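Side-chain contact in diketoreductase (Acinetobacter baylyi, PDB 4E12), which reduces dicarbonyl compounds with NADH and probably acts as a (3S)-3-hydroxyacyl-CoA dehydrogenase: residues E48-V53 against H147-N152. Numbering follows the deposited sequence.
Sequences EGLAAV and HVWVNN. With SO4 (sulfate ion), chain J.
Val53 CG1, set opposite its own backbone N (chi1 -180°), reaches across to the indole of Trp149, whose CG is wedged between backbone N and carbonyl carbon (chi1 61°) with the ring turned broadside to the helix by chi2 (88°). The meeting is a CH-pi contact: CG1 lies 4.2 Å from the centroid of the six-membered ring, over the face but displaced toward the rim, and its nearest ring atom is Trp149 CZ2 at 3.8 Å. One turn earlier on the helix, Leu50 approaches obliquely, its CD2 3.9 Å from Trp149 CZ3, so the i, i+3 pair touches the six-membered ring at two separate atoms, CZ2 and CZ3. The side chains of Leu50 and Val53 each run roughly perpendicular to that of Trp149. The opposite face of the indole rests on its own loop, with His147 CA 3.8 Å above the ring plane, also toward the rim; the indole is thus sandwiched between helix and loop. His147 in turn offers one imidazole face to Trp149 CH2, while its NE2 gives a nearly straight hydrogen bond to sulfate O3 (3.3 Å) and a weak, bent one to O1; the ion probably comes from the crystallisation liquor. His147 O accepts from both Val150 N and Asn151 N, closing a turn of the loop. No hydrogen bond joins the two segments. Tyr54 and Val58 also touch Trp149, and Gln18 and Phe21 of helix 14-25 meet Trp149 and Leu50 respectively. At the surface of the Rossmann-type NAD-binding domain, the contact brings helix 37-57 against the loop linking strand 139-144 with antiparallel strand 153-158.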
ATOM      1  N   GLU A  48      11.622  20.794 -25.489  1.00 35.07           N
ATOM      2  CA  GLU A  48      12.301  20.009 -26.508  1.00 32.79           C
ATOM      3  C   GLU A  48      12.548  18.578 -26.030  1.00 34.71           C
ATOM      4  O   GLU A  48      12.275  17.621 -26.763  1.00 35.18           O
ATOM      5  CB  GLU A  48      13.590  20.701 -26.943  1.00 34.96           C
ATOM      6  CG  GLU A  48      13.290  21.993 -27.664  1.00 39.26           C
ATOM      7  CD  GLU A  48      14.499  22.862 -27.907  1.00 40.42           C
ATOM      8  OE1 GLU A  48      15.520  22.706 -27.204  1.00 49.84           O
ATOM      9  OE2 GLU A  48      14.411  23.724 -28.804  1.00 40.35           O
ATOM     10  N   GLY A  49      13.050  18.434 -24.805  1.00 34.92           N
ATOM     11  CA  GLY A  49      13.210  17.108 -24.221  1.00 30.99           C
ATOM     12  C   GLY A  49      11.911  16.318 -24.103  1.00 34.30           C
ATOM     13  O   GLY A  49      11.862  15.120 -24.407  1.00 32.98           O
ATOM     14  N   LEU A  50      10.848  16.985 -23.650  1.00 37.50           N
ATOM     15  CA  LEU A  50       9.543  16.343 -23.557  1.00 32.34           C
ATOM     16  C   LEU A  50       9.061  15.871 -24.923  1.00 32.75           C
ATOM     17  O   LEU A  50       8.482  14.791 -25.031  1.00 34.07           O
ATOM     18  CB  LEU A  50       8.510  17.261 -22.873  1.00 32.44           C
ATOM     19  CG  LEU A  50       8.757  17.574 -21.387  1.00 34.96           C
ATOM     20  CD1 LEU A  50       7.833  18.676 -20.888  1.00 32.21           C
ATOM     21  CD2 LEU A  50       8.588  16.310 -20.552  1.00 33.29           C
ATOM     22  N   ALA A  51       9.297  16.667 -25.969  1.00 35.98           N
ATOM     23  CA  ALA A  51       8.895  16.276 -27.316  1.00 37.01           C
ATOM     24  C   ALA A  51       9.563  14.961 -27.681  1.00 35.55           C
ATOM     25  O   ALA A  51       8.932  14.065 -28.248  1.00 31.64           O
ATOM     26  CB  ALA A  51       9.275  17.354 -28.326  1.00 36.85           C
ATOM     27  N   ALA A  52      10.842  14.858 -27.341  1.00 34.80           N
ATOM     28  CA  ALA A  52      11.637  13.662 -27.596  1.00 39.38           C
ATOM     29  C   ALA A  52      11.091  12.442 -26.844  1.00 37.30           C
ATOM     30  O   ALA A  52      10.945  11.358 -27.420  1.00 35.80           O
ATOM     31  CB  ALA A  52      13.090  13.918 -27.211  1.00 37.98           C
ATOM     32  N   VAL A  53      10.805  12.617 -25.558  1.00 33.87           N
ATOM     33  CA  VAL A  53      10.216  11.551 -24.749  1.00 34.31           C
ATOM     34  C   VAL A  53       8.886  11.113 -25.354  1.00 32.38           C
ATOM     35  O   VAL A  53       8.617   9.918 -25.514  1.00 34.82           O
ATOM     36  CB  VAL A  53       9.937  12.030 -23.303  1.00 37.39           C
ATOM     37  CG1 VAL A  53       9.329  10.902 -22.478  1.00 33.63           C
ATOM     38  CG2 VAL A  53      11.210  12.560 -22.665  1.00 38.40           C
ATOM     39  N   HIS A 147       5.870  12.788 -14.372  1.00 39.59           N
ATOM     40  CA  HIS A 147       5.726  11.930 -15.552  1.00 42.13           C
ATOM     41  C   HIS A 147       4.260  11.764 -15.935  1.00 39.95           C
ATOM     42  O   HIS A 147       3.739  10.646 -15.982  1.00 43.64           O
ATOM     43  CB  HIS A 147       6.411  10.578 -15.343  1.00 46.09           C
ATOM     44  CG  HIS A 147       7.897  10.680 -15.184  1.00 42.09           C
ATOM     45  ND1 HIS A 147       8.753   9.644 -15.488  1.00 51.20           N
ATOM     46  CD2 HIS A 147       8.678  11.701 -14.756  1.00 47.09           C
ATOM     47  CE1 HIS A 147       9.996  10.020 -15.250  1.00 48.46           C
ATOM     48  NE2 HIS A 147       9.979  11.264 -14.807  1.00 51.72           N
ATOM     49  N   VAL A 148       3.618  12.891 -16.233  1.00 39.31           N
ATOM     50  CA  VAL A 148       2.178  12.951 -16.458  1.00 37.02           C
ATOM     51  C   VAL A 148       1.730  12.111 -17.649  1.00 38.38           C
ATOM     52  O   VAL A 148       0.576  11.689 -17.700  1.00 37.29           O
ATOM     53  CB  VAL A 148       1.680  14.405 -16.673  1.00 35.96           C
ATOM     54  CG1 VAL A 148       2.080  15.289 -15.499  1.00 36.12           C
ATOM     55  CG2 VAL A 148       2.201  14.959 -17.994  1.00 38.07           C
ATOM     56  N   TRP A 149       2.618  11.884 -18.612  1.00 42.88           N
ATOM     57  CA  TRP A 149       2.243  11.118 -19.795  1.00 45.67           C
ATOM     58  C   TRP A 149       1.989   9.655 -19.429  1.00 55.02           C
ATOM     59  O   TRP A 149       1.212   8.971 -20.101  1.00 62.60           O
ATOM     60  CB  TRP A 149       3.317  11.211 -20.892  1.00 42.39           C
ATOM     61  CG  TRP A 149       4.641  10.677 -20.458  1.00 36.89           C
ATOM     62  CD1 TRP A 149       5.083   9.382 -20.542  1.00 33.54           C
ATOM     63  CD2 TRP A 149       5.697  11.424 -19.853  1.00 40.42           C
ATOM     64  NE1 TRP A 149       6.348   9.281 -20.018  1.00 40.97           N
ATOM     65  CE2 TRP A 149       6.750  10.518 -19.584  1.00 37.98           C
ATOM     66  CE3 TRP A 149       5.855  12.770 -19.501  1.00 41.28           C
ATOM     67  CZ2 TRP A 149       7.948  10.918 -18.973  1.00 40.68           C
ATOM     68  CZ3 TRP A 149       7.046  13.168 -18.894  1.00 37.19           C
ATOM     69  CH2 TRP A 149       8.075  12.244 -18.638  1.00 38.10           C
ATOM     70  N   VAL A 150       2.636   9.183 -18.363  1.00 51.05           N
ATOM     71  CA  VAL A 150       2.505   7.790 -17.929  1.00 46.07           C
ATOM     72  C   VAL A 150       1.715   7.656 -16.614  1.00 50.21           C
ATOM     73  O   VAL A 150       0.775   6.858 -16.520  1.00 47.45           O
ATOM     74  CB  VAL A 150       3.890   7.092 -17.833  1.00 46.65           C
ATOM     75  CG1 VAL A 150       4.811   7.848 -16.887  1.00 50.78           C
ATOM     76  CG2 VAL A 150       3.725   5.654 -17.389  1.00 60.76           C
ATOM     77  N   ASN A 151       2.077   8.443 -15.608  1.00 48.79           N
ATOM     78  CA  ASN A 151       1.305   8.481 -14.365  1.00 40.39           C
ATOM     79  C   ASN A 151       0.253   9.551 -14.559  1.00 43.15           C
ATOM     80  O   ASN A 151       0.407  10.684 -14.090  1.00 40.32           O
ATOM     81  CB  ASN A 151       2.222   8.853 -13.206  1.00 54.39           C
ATOM     82  CG  ASN A 151       3.392   7.907 -13.078  1.00 60.86           C
ATOM     83  OD1 ASN A 151       3.253   6.701 -13.307  1.00 58.32           O
ATOM     84  ND2 ASN A 151       4.560   8.445 -12.745  1.00 48.09           N
ATOM     85  N   ASN A 152      -0.804   9.190 -15.277  1.00 41.07           N
ATOM     86  CA  ASN A 152      -1.733  10.172 -15.816  1.00 41.42           C
ATOM     87  C   ASN A 152      -2.985  10.409 -14.975  1.00 36.41           C
ATOM     88  O   ASN A 152      -4.082  10.542 -15.516  1.00 36.67           O
ATOM     89  CB  ASN A 152      -2.121   9.824 -17.252  1.00 36.22           C
ATOM     90  CG  ASN A 152      -2.795   8.473 -17.361  1.00 40.88           C
ATOM     91  OD1 ASN A 152      -2.470   7.535 -16.628  1.00 45.58           O
ATOM     92  ND2 ASN A 152      -3.742   8.369 -18.267  1.00 43.06           N
TER
HETATM   93  S   SO4 J 409      12.287  14.122 -13.627  1.00195.06           S
HETATM   94  O1  SO4 J 409      10.929  14.274 -14.187  1.00 60.48           O
HETATM   95  O2  SO4 J 409      13.185  15.109 -14.267  1.00 75.02           O
HETATM   96  O3  SO4 J 409      12.767  12.749 -13.893  1.00 67.22           O
HETATM   97  O4  SO4 J 409      12.252  14.359 -12.166  1.00 59.69           O